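Transcription elongation factor SPT6 (Candida glabrata, PDB 3PJP) binds the phosphorylated C-terminal repeat domain of RNA polymerase II through the tandem SH2 domain contained here and probably acts as a histone H3-H4 chaperone during transcription elongation. Local coordinates at residues Pro15-Gly18 / Lys19-Glu22; Arg82-Asp85 / Leu86-Ile90; Leu94-Lys97 / Ile98-Leu101. All coordinates share one frame; numbering follows the deposited sequence.

The three contacts follow one another along the chain, all within the N-terminal SH2 unit of the tandem. Contact 1 caps helix 18-25 after strand 13-14, an outer strand of the first six-stranded mixed sheet; contact 2 starts helix 86-105 after strand 81-83, the outer strand at the other end. Their centres are about 21 Å apart, with nearest atoms about 11 Å apart. Contact 3 lies further along helix 86-105, its centre about 15 Å from that of contact 2 and about 21 Å from that of contact 1. Ile89 O and Ile90 O probably accept from Leu94 N and Gln95 N, joining contacts 2 and 3. Side chains of contact 3 touch both sheets, so helix 86-105 links the two SH2 units.

Contact 1: Pro15-Gly18 / Lys19-Glu22; sequences PFNG and KQAE
The Phe16 ring has the backbone of Gln20 over one face, with the carbonyl carbon C of Gln20 4.3 Å above the ring plane and displaced from the ring centre. Close to that carbon, Gln20 CB approaches Phe16 CD1 at 3.6 Å, while the Gln20 amide is turned 66° from the ring. Ala21 CA comes in obliquely near Phe16 CD2. Beyond the segments, the rings of Phe14 and Tyr24 also meet this aromatic group. Asn17 and Gln20 have nearly perpendicular side chains, their amide planes 37° apart.

Asn17 and Gln20 form a capping box, each side-chain oxygen accepting from the other's backbone N. The first torsion of Asn17 (chi1 61°) tucks CG in between its own N and C, which brings OD1 back over the helix start. There Asn17 OD1 accepts from Gln20 N at 2.9 Å, the donor almost in line with the C=O bond. In return Gln20, extended beyond CG, carries OE1 to Asn17 N at 3.0 Å, with the donor tilted moderately from the amide plane. Water 1 donates to the same Gln20 OE1 at 2.7 Å and also to Pro15 O, tying the incoming loop to the cap. The helix bonds then begin, Asn17 O accepting from Ala21 N at 3.0 Å and Gly18 O from Glu22 N. The Ala21 methyl touches Val34 and Arg36 of strand 33-37, and the carboxylate of Glu22 is hydrogen-bonded to His58.

Asn17 OD1 thus supplies the acceptor that Gln20 N, in the first turn, lacks within the helix, and Gln20 OE1 takes the N-H of the capping residue in return. Two bonds running in opposite directions should fix both the rotation of Asn17 and the reach of Gln20.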
loop_
_atom_site.group_PDB
_atom_site.type_symbol
_atom_site.label_atom_id
_atom_site.label_comp_id
_atom_site.label_asym_id
_atom_site.label_seq_id
_atom_site.Cartn_x
_atom_site.Cartn_y
_atom_site.Cartn_z
ATOM N N PRO A 15 5.814 -20.916 -10.279
ATOM C CA PRO A 15 6.531 -20.146 -11.310
ATOM C C PRO A 15 5.607 -19.371 -12.255
ATOM O O PRO A 15 5.819 -19.402 -13.468
ATOM C CB PRO A 15 7.296 -21.223 -12.100
ATOM C CG PRO A 15 7.022 -22.528 -11.405
ATOM C CD PRO A 15 5.778 -22.349 -10.600
ATOM N N PHE A 16 4.613 -18.675 -11.697
ATOM C CA PHE A 16 3.722 -17.799 -12.449
ATOM C C PHE A 16 4.453 -16.548 -12.891
ATOM O O PHE A 16 5.440 -16.127 -12.267
ATOM C CB PHE A 16 2.579 -17.300 -11.552
ATOM C CG PHE A 16 1.539 -18.331 -11.233
ATOM C CD1 PHE A 16 1.171 -19.282 -12.164
ATOM C CD2 PHE A 16 0.906 -18.328 -10.005
ATOM C CE1 PHE A 16 0.203 -20.219 -11.866
ATOM C CE2 PHE A 16 -0.065 -19.252 -9.705
ATOM C CZ PHE A 16 -0.418 -20.207 -10.638
ATOM N N ASN A 17 3.946 -15.924 -13.948
ATOM C CA ASN A 17 4.237 -14.526 -14.177
ATOM C C ASN A 17 3.136 -13.690 -13.527
ATOM O O ASN A 17 2.201 -14.230 -12.922
ATOM C CB ASN A 17 4.372 -14.216 -15.671
ATOM C CG ASN A 17 3.103 -14.503 -16.452
ATOM O OD1 ASN A 17 1.990 -14.432 -15.926
ATOM N ND2 ASN A 17 3.270 -14.826 -17.730
ATOM N N GLY A 18 3.249 -12.375 -13.647
ATOM C CA GLY A 18 2.306 -11.482 -12.998
ATOM C C GLY A 18 0.848 -11.711 -13.346
ATOM O O GLY A 18 -0.005 -11.727 -12.460
ATOM N N LYS A 19 0.556 -11.872 -14.636
ATOM C CA LYS A 19 -0.821 -12.026 -15.090
ATOM C C LYS A 19 -1.423 -13.319 -14.565
ATOM O O LYS A 19 -2.551 -13.341 -14.055
ATOM C CB LYS A 19 -0.896 -11.988 -16.617
ATOM C CG LYS A 19 -2.315 -12.095 -17.153
ATOM C CD LYS A 19 -3.172 -10.956 -16.621
ATOM C CE LYS A 19 -4.616 -11.384 -16.424
ATOM N NZ LYS A 19 -5.260 -11.813 -17.690
ATOM N N GLN A 20 -0.650 -14.398 -14.676
ATOM C CA GLN A 20 -1.095 -15.698 -14.189
ATOM C C GLN A 20 -1.425 -15.599 -12.703
ATOM O O GLN A 20 -2.447 -16.116 -12.251
ATOM C CB GLN A 20 -0.030 -16.769 -14.454
ATOM C CG GLN A 20 0.137 -17.117 -15.943
ATOM C CD GLN A 20 1.349 -17.985 -16.215
ATOM O OE1 GLN A 20 2.361 -17.892 -15.525
ATOM N NE2 GLN A 20 1.242 -18.857 -17.216
ATOM N N ALA A 21 -0.564 -14.910 -11.957
ATOM C CA ALA A 21 -0.771 -14.708 -10.527
ATOM C C ALA A 21 -2.076 -13.971 -10.221
ATOM O O ALA A 21 -2.805 -14.346 -9.310
ATOM C CB ALA A 21 0.436 -13.970 -9.898
ATOM N N GLU A 22 -2.376 -12.916 -10.975
ATOM C CA GLU A 22 -3.622 -12.189 -10.741
ATOM C C GLU A 22 -4.829 -13.078 -11.049
ATOM O O GLU A 22 -5.800 -13.113 -10.294
ATOM C CB GLU A 22 -3.677 -10.906 -11.578
ATOM C CG GLU A 22 -2.555 -9.927 -11.282
ATOM C CD GLU A 22 -2.770 -8.592 -11.956
ATOM O OE1 GLU A 22 -3.730 -8.481 -12.748
ATOM O OE2 GLU A 22 -1.990 -7.653 -11.695
HETATM O O HOH W 1 4.959 -18.523 -15.977
#

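Contact 2: Arg82-Asp85 / Leu86-Ile90; sequences RYHD and LDQII. With ACT (acetate ion), chain D.
Gln88 reaches back from the first turn of helix 86-105 to the residues before it, touching Asp85, Tyr83 and His84 in succession. Its CB lies 3.6 Å from Asp85 OD1. With CG anti to the backbone N (chi1 -174°) and the chain extended beyond, Gln88 CG passes Tyr83 CD1 at 4.1 Å, and CD arrives at the edge of the tyrosine ring, the amide standing nearly perpendicular to it (88°). The imidazole of His84, in contrast, is only 17° from the plane of that amide. At the tip Gln88 OE1 accepts a nearly straight bond from His84 N at 2.7 Å, and NE2 donates to Glu92 one turn further on.

Asp85, the N-cap residue, works the other way along the chain: its OD1 accepts from Gln88 N at 2.9 Å, nearly in line with the C-O bond, while Asp85 OD2 accepts a hydrogen bond from water 2. The carbonyl Asp85 O receives Ile89 N at 3.2 Å. Asp85 N, buried here, has no hydrogen-bond partner. Ile89 runs crosswise to Tyr83, whose CG is 3.7 Å from Ile89 CG1. Arg82, on strand 81-83, holds an acetate, probably from the crystallisation liquor, at the guanidinium edge, NE donating to O and NH2 to OXT.

Asp87 OD1 is hydrogen-bonded to His10 NE2, and Ile89 packs on Leu76 and Val78 of strand 75-78. The arrangement is an aspartate N-cap where strand 81-83 turns into helix 86-105, the second helix of an SH2 fold, lying against its central sheet.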
loop_
_atom_site.group_PDB
_atom_site.type_symbol
_atom_site.label_atom_id
_atom_site.label_comp_id
_atom_site.label_asym_id
_atom_site.label_seq_id
_atom_site.Cartn_x
_atom_site.Cartn_y
_atom_site.Cartn_z
ATOM N N ARG A 82 16.349 -5.764 4.451
ATOM C CA ARG A 82 16.878 -7.125 4.356
ATOM C C ARG A 82 16.182 -8.139 5.254
ATOM O O ARG A 82 15.834 -7.855 6.406
ATOM C CB ARG A 82 18.387 -7.152 4.619
ATOM C CG ARG A 82 19.163 -6.503 3.504
ATOM C CD ARG A 82 20.372 -5.774 4.032
ATOM N NE ARG A 82 21.563 -6.601 3.964
ATOM C CZ ARG A 82 22.497 -6.487 3.025
ATOM N NH1 ARG A 82 22.380 -5.568 2.070
ATOM N NH2 ARG A 82 23.551 -7.290 3.048
ATOM N N TYR A 83 16.007 -9.339 4.703
ATOM C CA TYR A 83 15.413 -10.461 5.416
ATOM C C TYR A 83 16.238 -11.720 5.152
ATOM O O TYR A 83 16.974 -11.784 4.171
ATOM C CB TYR A 83 13.984 -10.711 4.939
ATOM C CG TYR A 83 13.074 -9.511 5.060
ATOM C CD1 TYR A 83 12.298 -9.313 6.191
ATOM C CD2 TYR A 83 12.982 -8.584 4.035
ATOM C CE1 TYR A 83 11.462 -8.215 6.312
ATOM C CE2 TYR A 83 12.146 -7.488 4.141
ATOM C CZ TYR A 83 11.388 -7.313 5.279
ATOM O OH TYR A 83 10.560 -6.219 5.382
ATOM N N HIS A 84 16.100 -12.718 6.022
ATOM C CA HIS A 84 16.837 -13.970 5.880
ATOM C C HIS A 84 16.218 -14.944 4.890
ATOM O O HIS A 84 16.928 -15.712 4.232
ATOM C CB HIS A 84 16.939 -14.682 7.229
ATOM C CG HIS A 84 17.652 -13.891 8.274
ATOM N ND1 HIS A 84 18.985 -13.560 8.174
ATOM C CD2 HIS A 84 17.217 -13.367 9.444
ATOM C CE1 HIS A 84 19.340 -12.858 9.238
ATOM N NE2 HIS A 84 18.287 -12.733 10.026
ATOM N N ASP A 85 14.893 -14.954 4.817
ATOM C CA ASP A 85 14.217 -15.992 4.045
ATOM C C ASP A 85 12.770 -15.615 3.753
ATOM O O ASP A 85 12.271 -14.591 4.238
ATOM C CB ASP A 85 14.293 -17.334 4.788
ATOM C CG ASP A 85 13.776 -17.235 6.209
ATOM O OD1 ASP A 85 12.571 -16.964 6.371
ATOM O OD2 ASP A 85 14.570 -17.427 7.163
ATOM N N LEU A 86 12.103 -16.437 2.948
ATOM C CA LEU A 86 10.755 -16.109 2.499
ATOM C C LEU A 86 9.757 -16.127 3.647
ATOM O O LEU A 86 8.839 -15.318 3.681
ATOM C CB LEU A 86 10.307 -17.091 1.405
ATOM C CG LEU A 86 11.045 -16.955 0.072
ATOM C CD1 LEU A 86 10.761 -18.167 -0.809
ATOM C CD2 LEU A 86 10.657 -15.698 -0.655
ATOM N N ASP A 87 9.911 -17.052 4.587
ATOM C CA ASP A 87 8.963 -17.091 5.692
ATOM C C ASP A 87 9.039 -15.826 6.547
ATOM O O ASP A 87 8.028 -15.356 7.067
ATOM C CB ASP A 87 9.180 -18.332 6.557
ATOM C CG ASP A 87 8.648 -19.586 5.895
ATOM O OD1 ASP A 87 7.567 -19.516 5.274
ATOM O OD2 ASP A 87 9.311 -20.634 5.991
ATOM N N GLN A 88 10.242 -15.291 6.697
ATOM C CA GLN A 88 10.420 -14.059 7.470
ATOM C C GLN A 88 9.752 -12.885 6.751
ATOM O O GLN A 88 9.155 -12.010 7.397
ATOM C CB GLN A 88 11.898 -13.751 7.732
ATOM C CG GLN A 88 12.100 -12.557 8.667
ATOM C CD GLN A 88 13.544 -12.138 8.769
ATOM O OE1 GLN A 88 14.404 -12.668 8.070
ATOM N NE2 GLN A 88 13.822 -11.187 9.648
ATOM N N ILE A 89 9.866 -12.861 5.424
ATOM C CA ILE A 89 9.185 -11.843 4.608
ATOM C C ILE A 89 7.683 -11.936 4.807
ATOM O O ILE A 89 7.017 -10.933 4.985
ATOM C CB ILE A 89 9.534 -11.957 3.109
ATOM C CG1 ILE A 89 10.990 -11.560 2.873
ATOM C CG2 ILE A 89 8.602 -11.081 2.239
ATOM C CD1 ILE A 89 11.486 -11.842 1.481
ATOM N N ILE A 90 7.137 -13.146 4.791
ATOM C CA ILE A 90 5.704 -13.290 5.025
ATOM C C ILE A 90 5.260 -12.731 6.383
ATOM O O ILE A 90 4.265 -12.019 6.471
ATOM C CB ILE A 90 5.254 -14.750 4.817
ATOM C CG1 ILE A 90 5.494 -15.146 3.361
ATOM C CG2 ILE A 90 3.789 -14.933 5.191
ATOM C CD1 ILE A 90 5.660 -16.644 3.141
HETATM C C ACT D . 22.656 -9.177 5.976
HETATM O O ACT D . 21.628 -8.519 5.725
HETATM O OXT ACT D . 23.457 -9.280 5.024
HETATM C CH3 ACT D . 22.920 -9.791 7.322
HETATM O O HOH W 2 14.601 -15.739 9.590
#

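Contact 3: Leu94-Lys97 / Ile98-Leu101; sequences LQNK and IRLL
Asn96 and Arg99 run alongside one another on helix 86-105, with amide and guanidinium planes 81° apart. In the conformer described, one of two modelled for Arg99, the arginine grips a single oxygen side-on. Its NE approaches Asn96 OD1 at 2.9 Å in the carbonyl plane, whereas NH2, also 2.9 Å from Asn96 OD1, comes from above that plane. Both bonds are noticeably bent (145° and 141°), as expected when two donors share one oxygen. The bend at chi3 turns the guanidinium edge toward the amide. Because the second conformer exists, this fork may be only partly populated. Asn96 ND2 donates to Glu92 O, which holds the amide from its other end. Leu100 CG lies over one guanidinium face, off its centre.

Leu94 and Ile98 slant past each other one turn apart, Leu94 CG meeting Ile98 CD1 at 3.9 Å. Backbone bonds from Ile98 N to Leu94 O through Leu101 N to Lys97 O carry the helix across. Extended beyond CG, Lys97 takes its ammonium to a salt bridge with Glu79 and hydrogen bonds with Tyr93 and Gln57.

Leu94, Lys97, Ile98 and Leu101 rest on Trp49 of strand 44-52, and Lys97, Leu100 and Leu101 also reach Leu166 of strand 159-166, so this part of the helix touches a strand of each sheet.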
loop_
_atom_site.group_PDB
_atom_site.type_symbol
_atom_site.label_atom_id
_atom_site.label_comp_id
_atom_site.label_asym_id
_atom_site.label_seq_id
_atom_site.Cartn_x
_atom_site.Cartn_y
_atom_site.Cartn_z
ATOM N N LEU A 94 4.874 -8.935 4.596
ATOM C CA LEU A 94 3.536 -9.073 4.028
ATOM C C LEU A 94 2.404 -8.980 5.053
ATOM O O LEU A 94 1.435 -8.261 4.835
ATOM C CB LEU A 94 3.395 -10.367 3.213
ATOM C CG LEU A 94 2.058 -10.443 2.478
ATOM C CD1 LEU A 94 1.890 -9.311 1.479
ATOM C CD2 LEU A 94 1.885 -11.796 1.780
ATOM N N GLN A 95 2.497 -9.722 6.147
ATOM C CA GLN A 95 1.424 -9.709 7.137
ATOM C C GLN A 95 1.259 -8.305 7.733
ATOM O O GLN A 95 0.161 -7.911 8.125
ATOM C CB GLN A 95 1.635 -10.785 8.212
ATOM C CG GLN A 95 1.152 -12.170 7.757
ATOM C CD GLN A 95 1.604 -13.309 8.662
ATOM O OE1 GLN A 95 1.984 -13.096 9.814
ATOM N NE2 GLN A 95 1.565 -14.532 8.135
ATOM N N ASN A 96 2.353 -7.557 7.776
ATOM C CA ASN A 96 2.316 -6.178 8.241
ATOM C C ASN A 96 1.562 -5.272 7.299
ATOM O O ASN A 96 0.705 -4.499 7.715
ATOM C CB ASN A 96 3.725 -5.635 8.427
ATOM C CG ASN A 96 4.121 -5.597 9.863
ATOM O OD1 ASN A 96 3.320 -5.219 10.720
ATOM N ND2 ASN A 96 5.357 -6.001 10.156
ATOM N N LYS A 97 1.929 -5.345 6.030
ATOM C CA LYS A 97 1.239 -4.598 4.997
ATOM C C LYS A 97 -0.262 -4.897 4.992
ATOM O O LYS A 97 -1.085 -3.991 4.829
ATOM C CB LYS A 97 1.870 -4.899 3.646
ATOM C CG LYS A 97 2.029 -3.707 2.768
ATOM C CD LYS A 97 2.866 -4.017 1.547
ATOM C CE LYS A 97 3.132 -2.736 0.775
ATOM N NZ LYS A 97 4.069 -2.962 -0.351
ATOM N N ILE A 98 -0.626 -6.171 5.135
ATOM C CA ILE A 98 -2.039 -6.530 5.212
ATOM C C ILE A 98 -2.716 -5.944 6.437
ATOM O O ILE A 98 -3.827 -5.425 6.360
ATOM C CB ILE A 98 -2.224 -8.058 5.192
ATOM C CG1 ILE A 98 -1.753 -8.617 3.853
ATOM C CG2 ILE A 98 -3.699 -8.437 5.451
ATOM C CD1 ILE A 98 -1.571 -10.134 3.879
ATOM N N ARG A 99 -2.045 -6.022 7.584
ATOM C CA ARG A 99 -2.522 -5.406 8.817
ATOM C C ARG A 99 -2.839 -3.927 8.603
ATOM O O ARG A 99 -3.896 -3.428 8.986
ATOM C CB ARG A 99 -1.438 -5.567 9.891
ATOM C CG ARG A 99 -1.649 -4.791 11.175
ATOM C CD ARG A 99 -0.492 -5.053 12.139
ATOM N NE ARG A 99 0.749 -4.437 11.674
ATOM C CZ ARG A 99 1.038 -3.155 11.854
ATOM N NH1 ARG A 99 0.165 -2.373 12.476
ATOM N NH2 ARG A 99 2.185 -2.656 11.405
ATOM N N LEU A 100 -1.886 -3.229 7.998
ATOM C CA LEU A 100 -2.003 -1.784 7.815
ATOM C C LEU A 100 -3.106 -1.445 6.808
ATOM O O LEU A 100 -3.833 -0.465 6.988
ATOM C CB LEU A 100 -0.650 -1.179 7.423
ATOM C CG LEU A 100 0.396 -1.188 8.561
ATOM C CD1 LEU A 100 1.817 -1.039 8.012
ATOM C CD2 LEU A 100 0.108 -0.100 9.608
ATOM N N LEU A 101 -3.246 -2.263 5.766
ATOM C CA LEU A 101 -4.305 -2.038 4.783
ATOM C C LEU A 101 -5.647 -2.113 5.495
ATOM O O LEU A 101 -6.521 -1.267 5.302
ATOM C CB LEU A 101 -4.250 -3.095 3.675
ATOM C CG LEU A 101 -5.410 -3.113 2.674
ATOM C CD1 LEU A 101 -5.556 -1.731 2.033
ATOM C CD2 LEU A 101 -5.197 -4.211 1.625
#